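Local coordinates for protein vaginolysin (Gardnerella vaginalis, PDB 5IMY) that probably acts as a secreted cholesterol-binding toxin that perforates host membranes and lyses cells, as other cholesterol-dependent cytolysins do, at residues D35-L40 and T362-S367; A114-S119 and A230-P235; S375-G380 and K434-N439. All coordinates share one frame; numbering follows the deposited sequence. Where two conformers were deposited one is given.

Contact 1: residues D35-L40 and T362-S367; sequences DKTNIL and TLQSNS
L40 carries the largest share of this contact and meets L363 with both backbone and side chain. Its carbonyl O accepts a weak hydrogen bond from Q364 N (3.4 Å, 141° at the hydrogen), and L363 CA-H points to the same oxygen, with CA 3.6 Å from L40 O. L40 lies just ahead of strand 41-43, so the weak bond starts the parallel pairing that Q364 continues with R42. The side chain of L40 is turned with CG anti to its own carbonyl carbon (chi1 -76°). Its CB rests 3.7 Å from T362 O, and beyond it CD1 meets L363 CD1 at 4.0 Å. Branched leucines suit this buried spot because they fill it without adding polar groups.

Q364 is the second large contributor. CG anti to the backbone N and an extended chain carry its amide out, and OE1 lies 4.0 Å from T37 CG2; a long amide can span this gap and stay polar where the second subunit packs, with its E417 on Q364 and K421 on T37. D35 closes an Asx turn: T37 N meets OD2 from above the carboxylate plane, while N38 ND2 meets OD1 nearly along its C-O axis. Water 1 joins K36 O to T362 N.

The join thus combines a leucine contact, one weak bond and a water link, while I39 N to D35 O and L40 N to T37 O also brace the loop.

Contact 2: residues A114-S119 and A230-P235; sequences APITLS and ADFFAP
The polar part of the contact centres on F232 O, which accepts a short hydrogen bond from A114 N (2.6 Å, 158° at the hydrogen). The donor stands well above the carbonyl plane, 59° out of it. Water 2 donates to the same oxygen and also to A114 O, the latter at 2.6 Å, so A114 is tied to F232 both directly and through water. R113 NE is a third donor to F232 O.

Van der Waals contacts flank these bonds. A114 CB presses to 3.3 Å from F233 O, and the small methyl of alanine suits so close an approach of two backbones. Further along, I116 has CG1 anti to its backbone N (chi1 -173°), and its terminal CD1 reaches F232 CE1 at 3.8 Å, the two side chains meeting obliquely. The F232 ring also meets Y255, while F232 CB lies over one face of the F233 ring, toward its rim; that ring packs on L25 and L29 of helix 22-30.

In fold terms, an irregular loop is fastened to the entrance of strand 116-120, a member of the large antiparallel sheet. The loop runs straight into C236, whose disulfide to C18 anchors the N-terminal region beside it.

Contact 3: residues S375-G380 and K434-N439; sequences SSYRNG and KGNVRN
The type I beta turn from K434 to V437, closed by V437 N donating to K434 O at 3.3 Å, lays G435 and N436 against Y377 at the end of a strand segment. The turn follows strand 426-433, which pairs antiparallel with strand 363-389, and leads to strand 440-443 of the four-stranded sheet.

Y377 has CG between its backbone N and carbonyl carbon (chi1 54°), and one face of its ring, described here in one of two deposited conformers, receives N436. G435 N approaches ring atom CD1 at 3.3 Å. N436 N sits 3.8 Å above that face, offset toward the rim. N436 CB makes a CH-pi contact over the ring, 4.1 Å from the centroid and 20° off the normal. The amide of N436, its plane 50° from that of the ring, reaches the phenol end: ND2 is 3.2 Å from Y377 CZ. Although ND2 also comes near OH, the angle is poor and no hydrogen bond forms.

Glycine suits position 435 because its CA lies against the backbone just past the strand, 3.5 Å from R378 O, where a CB would point toward the other segment and run into Y377 CB and R378 O. Water 3 donates to R378 O and to G435 O (3.0 Å), linking the two backbones. F62 meets the tyrosine ring as well, and N49 of the second subunit packs on both Y377 and K434.

Direct hydrogen bonds are absent across this surface contact. In this conformer, van der Waals and CH-pi contacts of the ring with the turn hold it, together with the water between R378 O and G435 O.

How the contacts relate
From the N terminus, residues 35-40 open contact 1, which closes only at 362-367, after 321 intervening residues. Contact 2 lies wholly within that long loop: 114-119 and 230-235 close a shorter one, on the same side of the chain's centre, about 28 Å away between contact centres. Contact 3 follows in series, its smaller loop running from 375-380 to 434-439, and no loops cross. Strand 363-389 serves contacts 1 and 3, whose centres are about 46 Å apart on opposite sides of the chain's centre. Together they tie the N-terminal region to the long strand, strand 116-120 to the loop before helix 240-243, and the long strand to the turn after strand 426-433.

Contact 1: residues D35-L40 and T362-S367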
ATOM      1  N   ASP A  35      26.995  30.910 -10.936  1.00 48.10           N
ATOM      2  CA  ASP A  35      26.521  29.533 -11.035  1.00 61.14           C
ATOM      3  C   ASP A  35      25.220  29.570 -11.827  1.00 68.82           C
ATOM      4  O   ASP A  35      24.168  29.935 -11.293  1.00 63.45           O
ATOM      5  CB  ASP A  35      26.334  28.936  -9.644  1.00 57.82           C
ATOM      6  CG  ASP A  35      25.441  27.707  -9.642  1.00 60.90           C
ATOM      7  OD1 ASP A  35      24.853  27.406  -8.582  1.00 64.78           O
ATOM      8  OD2 ASP A  35      25.325  27.040 -10.692  1.00 62.19           O
ATOM      9  N   LYS A  36      25.284  29.200 -13.111  1.00 61.18           N
ATOM     10  CA  LYS A  36      24.140  29.448 -13.982  1.00 55.03           C
ATOM     11  C   LYS A  36      22.883  28.710 -13.539  1.00 58.25           C
ATOM     12  O   LYS A  36      21.815  28.961 -14.110  1.00 59.34           O
ATOM     13  CB  LYS A  36      24.410  29.058 -15.442  1.00 55.61           C
ATOM     14  CG  LYS A  36      25.837  28.654 -15.816  1.00 66.75           C
ATOM     15  CD  LYS A  36      25.915  28.221 -17.282  1.00 61.83           C
ATOM     16  CE  LYS A  36      24.883  27.144 -17.607  1.00 70.65           C
ATOM     17  NZ  LYS A  36      24.739  26.121 -16.527  1.00 76.02           N
ATOM     18  N   THR A  37      22.965  27.803 -12.563  1.00 59.71           N
ATOM     19  CA  THR A  37      21.758  27.140 -12.075  1.00 57.00           C
ATOM     20  C   THR A  37      21.105  27.937 -10.949  1.00 57.15           C
ATOM     21  O   THR A  37      19.976  28.412 -11.091  1.00 55.54           O
ATOM     22  CB  THR A  37      22.066  25.715 -11.603  1.00 63.45           C
ATOM     23  OG1 THR A  37      22.757  25.000 -12.633  1.00 67.73           O
ATOM     24  CG2 THR A  37      20.763  24.991 -11.275  1.00 55.74           C
ATOM     25  N   ASN A  38      21.802  28.086  -9.820  1.00 55.74           N
ATOM     26  CA  ASN A  38      21.208  28.773  -8.679  1.00 63.70           C
ATOM     27  C   ASN A  38      20.933  30.244  -8.957  1.00 54.50           C
ATOM     28  O   ASN A  38      20.209  30.876  -8.179  1.00 49.08           O
ATOM     29  CB  ASN A  38      22.109  28.640  -7.450  1.00 67.10           C
ATOM     30  CG  ASN A  38      21.940  27.306  -6.748  1.00 72.11           C
ATOM     31  OD1 ASN A  38      21.095  27.161  -5.865  1.00 71.65           O
ATOM     32  ND2 ASN A  38      22.741  26.322  -7.142  1.00 68.93           N
ATOM     33  N   ILE A  39      21.480  30.803 -10.039  1.00 54.53           N
ATOM     34  CA  ILE A  39      21.242  32.211 -10.330  1.00 47.97           C
ATOM     35  C   ILE A  39      19.792  32.437 -10.741  1.00 40.36           C
ATOM     36  O   ILE A  39      19.243  33.524 -10.527  1.00 41.14           O
ATOM     37  CB  ILE A  39      22.223  32.707 -11.411  1.00 46.83           C
ATOM     38  CG1 ILE A  39      22.227  34.237 -11.476  1.00 42.06           C
ATOM     39  CG2 ILE A  39      21.868  32.136 -12.783  1.00 46.63           C
ATOM     40  CD1 ILE A  39      22.830  34.903 -10.254  1.00 43.33           C
ATOM     41  N   LEU A  40      19.151  31.428 -11.334  1.00 42.07           N
ATOM     42  CA  LEU A  40      17.776  31.535 -11.808  1.00 40.48           C
ATOM     43  C   LEU A  40      16.871  30.499 -11.148  1.00 40.05           C
ATOM     44  O   LEU A  40      15.849  30.108 -11.716  1.00 45.94           O
ATOM     45  CB  LEU A  40      17.723  31.397 -13.330  1.00 38.77           C
ATOM     46  CG  LEU A  40      18.182  32.610 -14.144  1.00 37.98           C
ATOM     47  CD1 LEU A  40      18.310  32.243 -15.614  1.00 39.88           C
ATOM     48  CD2 LEU A  40      17.223  33.776 -13.967  1.00 40.12           C
ATOM     49  N   THR A 362      18.177  28.126 -18.138  1.00 33.72           N
ATOM     50  CA  THR A 362      17.040  27.390 -17.608  1.00 38.11           C
ATOM     51  C   THR A 362      16.655  27.946 -16.244  1.00 33.33           C
ATOM     52  O   THR A 362      17.510  28.395 -15.474  1.00 35.30           O
ATOM     53  CB  THR A 362      17.350  25.892 -17.481  1.00 30.70           C
ATOM     54  OG1 THR A 362      18.465  25.702 -16.603  1.00 38.57           O
ATOM     55  CG2 THR A 362      17.667  25.291 -18.843  1.00 28.70           C
ATOM     56  N   LEU A 363      15.358  27.907 -15.952  1.00 36.89           N
ATOM     57  CA  LEU A 363      14.817  28.360 -14.675  1.00 38.51           C
ATOM     58  C   LEU A 363      14.380  27.146 -13.869  1.00 40.78           C
ATOM     59  O   LEU A 363      13.556  26.351 -14.334  1.00 37.50           O
ATOM     60  CB  LEU A 363      13.643  29.317 -14.879  1.00 28.54           C
ATOM     61  CG  LEU A 363      14.022  30.775 -15.151  1.00 38.21           C
ATOM     62  CD1 LEU A 363      14.637  30.932 -16.534  1.00 39.32           C
ATOM     63  CD2 LEU A 363      12.813  31.684 -14.988  1.00 36.65           C
ATOM     64  N   GLN A 364      14.931  27.010 -12.667  1.00 42.10           N
ATOM     65  CA  GLN A 364      14.582  25.926 -11.760  1.00 45.23           C
ATOM     66  C   GLN A 364      13.569  26.443 -10.747  1.00 45.66           C
ATOM     67  O   GLN A 364      13.821  27.443 -10.066  1.00 41.73           O
ATOM     68  CB  GLN A 364      15.824  25.381 -11.055  1.00 54.03           C
ATOM     69  CG  GLN A 364      15.524  24.430  -9.902  1.00 60.29           C
ATOM     70  CD  GLN A 364      16.776  23.787  -9.338  1.00 61.09           C
ATOM     71  OE1 GLN A 364      17.482  23.058 -10.035  1.00 64.27           O
ATOM     72  NE2 GLN A 364      17.061  24.059  -8.069  1.00 69.81           N
ATOM     73  N   SER A 365      12.426  25.769 -10.656  1.00 44.86           N
ATOM     74  CA  SER A 365      11.396  26.099  -9.682  1.00 46.08           C
ATOM     75  C   SER A 365      11.027  24.837  -8.925  1.00 49.53           C
ATOM     76  O   SER A 365      10.806  23.785  -9.537  1.00 47.63           O
ATOM     77  CB  SER A 365      10.160  26.693 -10.360  1.00 48.61           C
ATOM     78  OG  SER A 365      10.477  27.919 -10.996  1.00 53.67           O
ATOM     79  N   ASN A 366      10.970  24.935  -7.599  1.00 43.95           N
ATOM     80  CA  ASN A 366      10.572  23.804  -6.780  1.00 50.85           C
ATOM     81  C   ASN A 366       9.745  24.297  -5.605  1.00 49.29           C
ATOM     82  O   ASN A 366       9.901  25.432  -5.145  1.00 51.15           O
ATOM     83  CB  ASN A 366      11.784  23.006  -6.276  1.00 56.58           C
ATOM     84  CG  ASN A 366      12.497  23.685  -5.124  1.00 64.12           C
ATOM     85  OD1 ASN A 366      12.672  24.904  -5.117  1.00 63.24           O
ATOM     86  ND2 ASN A 366      12.913  22.896  -4.141  1.00 75.15           N
ATOM     87  N   SER A 367       8.857  23.430  -5.127  1.00 48.24           N
ATOM     88  CA  SER A 367       7.973  23.770  -4.024  1.00 43.50           C
ATOM     89  C   SER A 367       7.443  22.488  -3.404  1.00 45.41           C
ATOM     90  O   SER A 367       7.112  21.537  -4.116  1.00 44.61           O
ATOM     91  CB  SER A 367       6.805  24.643  -4.493  1.00 39.83           C
ATOM     92  OG  SER A 367       5.840  24.779  -3.469  1.00 52.13           O
TER
HETATM   93  O   HOH W   1      20.905  28.053 -16.513  1.00 45.93           O

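Contact 2: residues A114-S119 and A230-P235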
ATOM      1  N   ALA A 114      23.458  47.869 -30.643  1.00 45.38           N
ATOM      2  CA  ALA A 114      23.886  47.734 -32.022  1.00 50.53           C
ATOM      3  C   ALA A 114      22.795  47.072 -32.847  1.00 40.59           C
ATOM      4  O   ALA A 114      21.879  46.453 -32.300  1.00 42.46           O
ATOM      5  CB  ALA A 114      25.167  46.898 -32.104  1.00 48.49           C
ATOM      6  N   PRO A 115      22.849  47.187 -34.172  1.00 43.24           N
ATOM      7  CA  PRO A 115      21.888  46.455 -35.001  1.00 42.42           C
ATOM      8  C   PRO A 115      21.955  44.963 -34.720  1.00 45.43           C
ATOM      9  O   PRO A 115      22.976  44.438 -34.271  1.00 47.37           O
ATOM     10  CB  PRO A 115      22.327  46.781 -36.433  1.00 39.57           C
ATOM     11  CG  PRO A 115      23.038  48.082 -36.318  1.00 48.10           C
ATOM     12  CD  PRO A 115      23.717  48.062 -34.979  1.00 44.28           C
ATOM     13  N   ILE A 116      20.845  44.279 -34.988  1.00 40.67           N
ATOM     14  CA  ILE A 116      20.737  42.850 -34.737  1.00 44.90           C
ATOM     15  C   ILE A 116      19.924  42.222 -35.860  1.00 42.30           C
ATOM     16  O   ILE A 116      18.998  42.834 -36.400  1.00 44.95           O
ATOM     17  CB  ILE A 116      20.104  42.567 -33.355  1.00 47.59           C
ATOM     18  CG1 ILE A 116      20.143  41.075 -33.034  1.00 41.52           C
ATOM     19  CG2 ILE A 116      18.672  43.095 -33.293  1.00 46.52           C
ATOM     20  CD1 ILE A 116      20.183  40.795 -31.548  1.00 50.39           C
ATOM     21  N   THR A 117      20.284  40.993 -36.219  1.00 43.69           N
ATOM     22  CA  THR A 117      19.652  40.276 -37.319  1.00 45.68           C
ATOM     23  C   THR A 117      18.725  39.204 -36.769  1.00 44.87           C
ATOM     24  O   THR A 117      19.147  38.360 -35.971  1.00 46.42           O
ATOM     25  CB  THR A 117      20.700  39.643 -38.240  1.00 49.64           C
ATOM     26  OG1 THR A 117      21.516  40.669 -38.816  1.00 50.99           O
ATOM     27  CG2 THR A 117      20.027  38.846 -39.356  1.00 49.28           C
ATOM     28  N   LEU A 118      17.473  39.238 -37.203  1.00 46.11           N
ATOM     29  CA  LEU A 118      16.476  38.248 -36.831  1.00 40.91           C
ATOM     30  C   LEU A 118      16.243  37.287 -37.986  1.00 45.84           C
ATOM     31  O   LEU A 118      16.472  37.612 -39.154  1.00 46.84           O
ATOM     32  CB  LEU A 118      15.157  38.920 -36.448  1.00 38.53           C
ATOM     33  CG  LEU A 118      15.271  40.117 -35.507  1.00 42.60           C
ATOM     34  CD1 LEU A 118      13.892  40.662 -35.194  1.00 37.26           C
ATOM     35  CD2 LEU A 118      16.007  39.735 -34.232  1.00 49.29           C
ATOM     36  N   SER A 119      15.772  36.090 -37.648  1.00 45.85           N
ATOM     37  CA  SER A 119      15.429  35.097 -38.651  1.00 46.26           C
ATOM     38  C   SER A 119      14.159  34.373 -38.238  1.00 45.43           C
ATOM     39  O   SER A 119      13.888  34.186 -37.049  1.00 44.13           O
ATOM     40  CB  SER A 119      16.547  34.076 -38.854  1.00 57.76           C
ATOM     41  OG  SER A 119      16.062  33.001 -39.628  1.00 68.80           O
ATOM     42  N   ALA A 230      30.621  41.568 -26.739  1.00 58.02           N
ATOM     43  CA  ALA A 230      30.682  42.995 -27.012  1.00 55.02           C
ATOM     44  C   ALA A 230      29.963  43.261 -28.323  1.00 56.40           C
ATOM     45  O   ALA A 230      29.961  42.430 -29.234  1.00 67.57           O
ATOM     46  CB  ALA A 230      32.124  43.491 -27.082  1.00 62.69           C
ATOM     47  N   ASP A 231      29.337  44.428 -28.417  1.00 42.94           N
ATOM     48  CA  ASP A 231      28.275  44.620 -29.393  1.00 57.47           C
ATOM     49  C   ASP A 231      27.102  43.742 -28.963  1.00 59.52           C
ATOM     50  O   ASP A 231      27.265  42.838 -28.144  1.00 66.65           O
ATOM     51  CB  ASP A 231      28.734  44.296 -30.815  1.00 68.23           C
ATOM     52  CG  ASP A 231      28.153  42.996 -31.343  1.00 62.94           C
ATOM     53  OD1 ASP A 231      26.929  42.950 -31.594  1.00 55.36           O
ATOM     54  OD2 ASP A 231      28.920  42.026 -31.519  1.00 59.63           O
ATOM     55  N   PHE A 232      25.941  43.961 -29.569  1.00 49.20           N
ATOM     56  CA  PHE A 232      24.680  44.062 -28.843  1.00 54.50           C
ATOM     57  C   PHE A 232      24.575  45.532 -28.478  1.00 50.51           C
ATOM     58  O   PHE A 232      23.521  46.152 -28.633  1.00 54.57           O
ATOM     59  CB  PHE A 232      24.589  43.218 -27.562  1.00 49.53           C
ATOM     60  CG  PHE A 232      24.029  41.832 -27.756  1.00 46.38           C
ATOM     61  CD1 PHE A 232      22.735  41.644 -28.209  1.00 55.99           C
ATOM     62  CD2 PHE A 232      24.783  40.717 -27.418  1.00 42.41           C
ATOM     63  CE1 PHE A 232      22.213  40.367 -28.361  1.00 48.22           C
ATOM     64  CE2 PHE A 232      24.266  39.442 -27.565  1.00 47.96           C
ATOM     65  CZ  PHE A 232      22.982  39.268 -28.034  1.00 42.92           C
ATOM     66  N   PHE A 233      25.697  46.080 -28.017  1.00 53.55           N
ATOM     67  CA  PHE A 233      25.821  47.450 -27.563  1.00 56.18           C
ATOM     68  C   PHE A 233      26.557  48.304 -28.593  1.00 50.92           C
ATOM     69  O   PHE A 233      27.105  47.811 -29.581  1.00 47.68           O
ATOM     70  CB  PHE A 233      26.574  47.492 -26.232  1.00 52.16           C
ATOM     71  CG  PHE A 233      26.163  46.432 -25.255  1.00 50.53           C
ATOM     72  CD1 PHE A 233      25.105  46.647 -24.395  1.00 43.76           C
ATOM     73  CD2 PHE A 233      26.852  45.230 -25.182  1.00 52.01           C
ATOM     74  CE1 PHE A 233      24.727  45.684 -23.486  1.00 34.55           C
ATOM     75  CE2 PHE A 233      26.477  44.260 -24.274  1.00 46.72           C
ATOM     76  CZ  PHE A 233      25.415  44.488 -23.423  1.00 40.39           C
ATOM     77  N   ALA A 234      26.595  49.609 -28.324  1.00 61.95           N
ATOM     78  CA  ALA A 234      27.230  50.587 -29.206  1.00 62.05           C
ATOM     79  C   ALA A 234      28.739  50.362 -29.280  1.00 63.47           C
ATOM     80  O   ALA A 234      29.280  49.527 -28.538  1.00 61.67           O
ATOM     81  CB  ALA A 234      26.931  52.005 -28.717  1.00 65.36           C
ATOM     82  N   PRO A 235      29.447  51.066 -30.167  1.00 67.89           N
ATOM     83  CA  PRO A 235      30.900  50.864 -30.291  1.00 74.83           C
ATOM     84  C   PRO A 235      31.752  51.224 -29.075  1.00 82.72           C
ATOM     85  O   PRO A 235      32.589  50.410 -28.670  1.00 87.36           O
ATOM     86  CB  PRO A 235      31.253  51.745 -31.498  1.00 74.83           C
ATOM     87  CG  PRO A 235      30.031  51.664 -32.349  1.00 68.36           C
ATOM     88  CD  PRO A 235      28.888  51.707 -31.368  1.00 64.97           C
TER
HETATM   89  O   HOH W   2      22.142  44.301 -30.858  1.00 43.96           O

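Contact 3: residues S375-G380 and K434-N439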
ATOM      1  N   SER A 375      -9.275   6.679  -4.143  1.00 51.53           N
ATOM      2  CA  SER A 375      -9.619   5.382  -4.706  1.00 57.69           C
ATOM      3  C   SER A 375     -10.928   4.928  -4.079  1.00 50.53           C
ATOM      4  O   SER A 375     -11.285   5.349  -2.977  1.00 51.01           O
ATOM      5  CB  SER A 375      -8.516   4.345  -4.461  1.00 57.23           C
ATOM      6  OG  SER A 375      -8.728   3.179  -5.235  1.00 65.93           O
ATOM      7  N   SER A 376     -11.642   4.060  -4.792  1.00 58.02           N
ATOM      8  CA  SER A 376     -12.964   3.652  -4.343  1.00 58.00           C
ATOM      9  C   SER A 376     -13.306   2.277  -4.894  1.00 59.97           C
ATOM     10  O   SER A 376     -12.809   1.874  -5.949  1.00 54.98           O
ATOM     11  CB  SER A 376     -14.032   4.660  -4.781  1.00 58.88           C
ATOM     12  OG  SER A 376     -14.251   4.591  -6.180  1.00 63.35           O
ATOM     13  N   TYR A 377     -14.168   1.558  -4.180  0.61 69.31           N
ATOM     14  CA  TYR A 377     -14.701   0.316  -4.716  0.61 64.95           C
ATOM     15  C   TYR A 377     -16.144   0.150  -4.270  0.61 69.65           C
ATOM     16  O   TYR A 377     -16.498   0.461  -3.128  0.61 63.93           O
ATOM     17  CB  TYR A 377     -13.861  -0.903  -4.311  0.61 61.09           C
ATOM     18  CG  TYR A 377     -13.619  -1.086  -2.829  0.61 60.62           C
ATOM     19  CD1 TYR A 377     -14.627  -1.537  -1.986  0.61 60.47           C
ATOM     20  CD2 TYR A 377     -12.367  -0.845  -2.280  0.61 56.38           C
ATOM     21  CE1 TYR A 377     -14.401  -1.719  -0.634  0.61 55.98           C
ATOM     22  CE2 TYR A 377     -12.132  -1.024  -0.931  0.61 55.35           C
ATOM     23  CZ  TYR A 377     -13.150  -1.464  -0.113  0.61 56.86           C
ATOM     24  OH  TYR A 377     -12.917  -1.642   1.231  0.61 52.67           O
ATOM     25  N   ARG A 378     -16.967  -0.334  -5.195  1.00 70.75           N
ATOM     26  CA  ARG A 378     -18.398  -0.522  -4.991  1.00 68.49           C
ATOM     27  C   ARG A 378     -18.655  -1.988  -4.666  1.00 62.91           C
ATOM     28  O   ARG A 378     -18.347  -2.870  -5.476  1.00 64.29           O
ATOM     29  CB  ARG A 378     -19.186  -0.092  -6.228  1.00 74.37           C
ATOM     30  CG  ARG A 378     -20.699  -0.243  -6.096  1.00 76.92           C
ATOM     31  CD  ARG A 378     -21.433   0.357  -7.290  1.00 73.41           C
ATOM     32  NE  ARG A 378     -21.000   1.725  -7.567  1.00 94.59           N
ATOM     33  CZ  ARG A 378     -21.462   2.805  -6.944  1.00 92.19           C
ATOM     34  NH1 ARG A 378     -22.384   2.693  -5.996  1.00 93.65           N
ATOM     35  NH2 ARG A 378     -20.998   4.004  -7.270  1.00 81.51           N
ATOM     36  N   ASN A 379     -19.209  -2.245  -3.484  1.00 64.36           N
ATOM     37  CA  ASN A 379     -19.463  -3.618  -3.068  1.00 66.00           C
ATOM     38  C   ASN A 379     -20.474  -4.280  -3.998  1.00 65.58           C
ATOM     39  O   ASN A 379     -21.319  -3.618  -4.607  1.00 65.42           O
ATOM     40  CB  ASN A 379     -19.965  -3.651  -1.622  1.00 66.86           C
ATOM     41  CG  ASN A 379     -21.210  -2.813  -1.409  1.00 73.99           C
ATOM     42  OD1 ASN A 379     -21.862  -2.388  -2.364  1.00 76.66           O
ATOM     43  ND2 ASN A 379     -21.550  -2.572  -0.147  1.00 78.23           N
ATOM     44  N   GLY A 380     -20.377  -5.609  -4.105  1.00 69.70           N
ATOM     45  CA  GLY A 380     -21.229  -6.382  -4.980  1.00 69.60           C
ATOM     46  C   GLY A 380     -22.032  -7.422  -4.212  1.00 65.33           C
ATOM     47  O   GLY A 380     -21.794  -7.681  -3.025  1.00 61.14           O
ATOM     48  N   LYS A 434     -17.157  -7.053  -0.377  1.00 70.47           N
ATOM     49  CA  LYS A 434     -16.368  -5.843  -0.554  1.00 66.50           C
ATOM     50  C   LYS A 434     -15.920  -5.739  -2.006  1.00 61.56           C
ATOM     51  O   LYS A 434     -15.592  -6.742  -2.645  1.00 66.28           O
ATOM     52  CB  LYS A 434     -15.154  -5.859   0.375  1.00 67.00           C
ATOM     53  CG  LYS A 434     -15.503  -5.817   1.854  1.00 76.05           C
ATOM     54  CD  LYS A 434     -14.475  -6.566   2.687  1.00 87.73           C
ATOM     55  CE  LYS A 434     -14.876  -6.611   4.152  1.00 94.79           C
ATOM     56  NZ  LYS A 434     -14.451  -7.878   4.809  1.00 86.38           N
ATOM     57  N   GLY A 435     -15.914  -4.515  -2.532  1.00 65.72           N
ATOM     58  CA  GLY A 435     -15.552  -4.311  -3.923  1.00 64.21           C
ATOM     59  C   GLY A 435     -14.114  -4.661  -4.254  1.00 62.23           C
ATOM     60  O   GLY A 435     -13.765  -4.709  -5.440  1.00 61.83           O
ATOM     61  N   ASN A 436     -13.278  -4.916  -3.246  1.00 61.21           N
ATOM     62  CA  ASN A 436     -11.864  -5.192  -3.465  1.00 62.60           C
ATOM     63  C   ASN A 436     -11.530  -6.678  -3.494  1.00 56.05           C
ATOM     64  O   ASN A 436     -10.379  -7.027  -3.775  1.00 49.47           O
ATOM     65  CB  ASN A 436     -11.017  -4.504  -2.386  1.00 57.46           C
ATOM     66  CG  ASN A 436     -11.479  -4.830  -0.978  1.00 65.94           C
ATOM     67  OD1 ASN A 436     -12.090  -5.872  -0.736  1.00 61.40           O
ATOM     68  ND2 ASN A 436     -11.190  -3.936  -0.040  1.00 67.83           N
ATOM     69  N   VAL A 437     -12.492  -7.563  -3.216  1.00 53.54           N
ATOM     70  CA  VAL A 437     -12.201  -8.988  -3.269  1.00 50.96           C
ATOM     71  C   VAL A 437     -11.863  -9.372  -4.706  1.00 43.51           C
ATOM     72  O   VAL A 437     -12.352  -8.769  -5.669  1.00 41.88           O
ATOM     73  CB  VAL A 437     -13.370  -9.837  -2.737  1.00 49.44           C
ATOM     74  CG1 VAL A 437     -13.827  -9.345  -1.370  1.00 56.45           C
ATOM     75  CG2 VAL A 437     -14.527  -9.841  -3.710  1.00 46.46           C
ATOM     76  N   ARG A 438     -11.022 -10.392  -4.851  1.00 42.55           N
ATOM     77  CA  ARG A 438     -10.551 -10.830  -6.156  1.00 43.04           C
ATOM     78  C   ARG A 438     -10.732 -12.336  -6.291  1.00 39.56           C
ATOM     79  O   ARG A 438     -10.870 -13.060  -5.303  1.00 39.03           O
ATOM     80  CB  ARG A 438      -9.073 -10.468  -6.370  1.00 49.69           C
ATOM     81  CG  ARG A 438      -8.765  -8.978  -6.275  1.00 50.24           C
ATOM     82  CD  ARG A 438      -7.287  -8.721  -6.526  1.00 63.10           C
ATOM     83  NE  ARG A 438      -6.893  -7.339  -6.247  1.00 70.48           N
ATOM     84  CZ  ARG A 438      -6.755  -6.381  -7.163  1.00 84.48           C
ATOM     85  NH1 ARG A 438      -6.975  -6.631  -8.447  1.00 97.48           N
ATOM     86  NH2 ARG A 438      -6.389  -5.161  -6.791  1.00 87.57           N
ATOM     87  N   ASN A 439     -10.738 -12.793  -7.541  1.00 36.07           N
ATOM     88  CA  ASN A 439     -10.732 -14.219  -7.859  1.00 40.53           C
ATOM     89  C   ASN A 439     -11.867 -14.954  -7.145  1.00 40.04           C
ATOM     90  O   ASN A 439     -11.656 -15.933  -6.425  1.00 41.41           O
ATOM     91  CB  ASN A 439      -9.374 -14.830  -7.512  1.00 40.94           C
ATOM     92  CG  ASN A 439      -8.221 -14.046  -8.105  1.00 53.19           C
ATOM     93  OD1 ASN A 439      -8.163 -13.828  -9.316  1.00 53.11           O
ATOM     94  ND2 ASN A 439      -7.306 -13.599  -7.251  1.00 47.25           N
TER
HETATM   95  O   HOH W   3     -15.899  -3.839  -7.382  1.00 56.02           O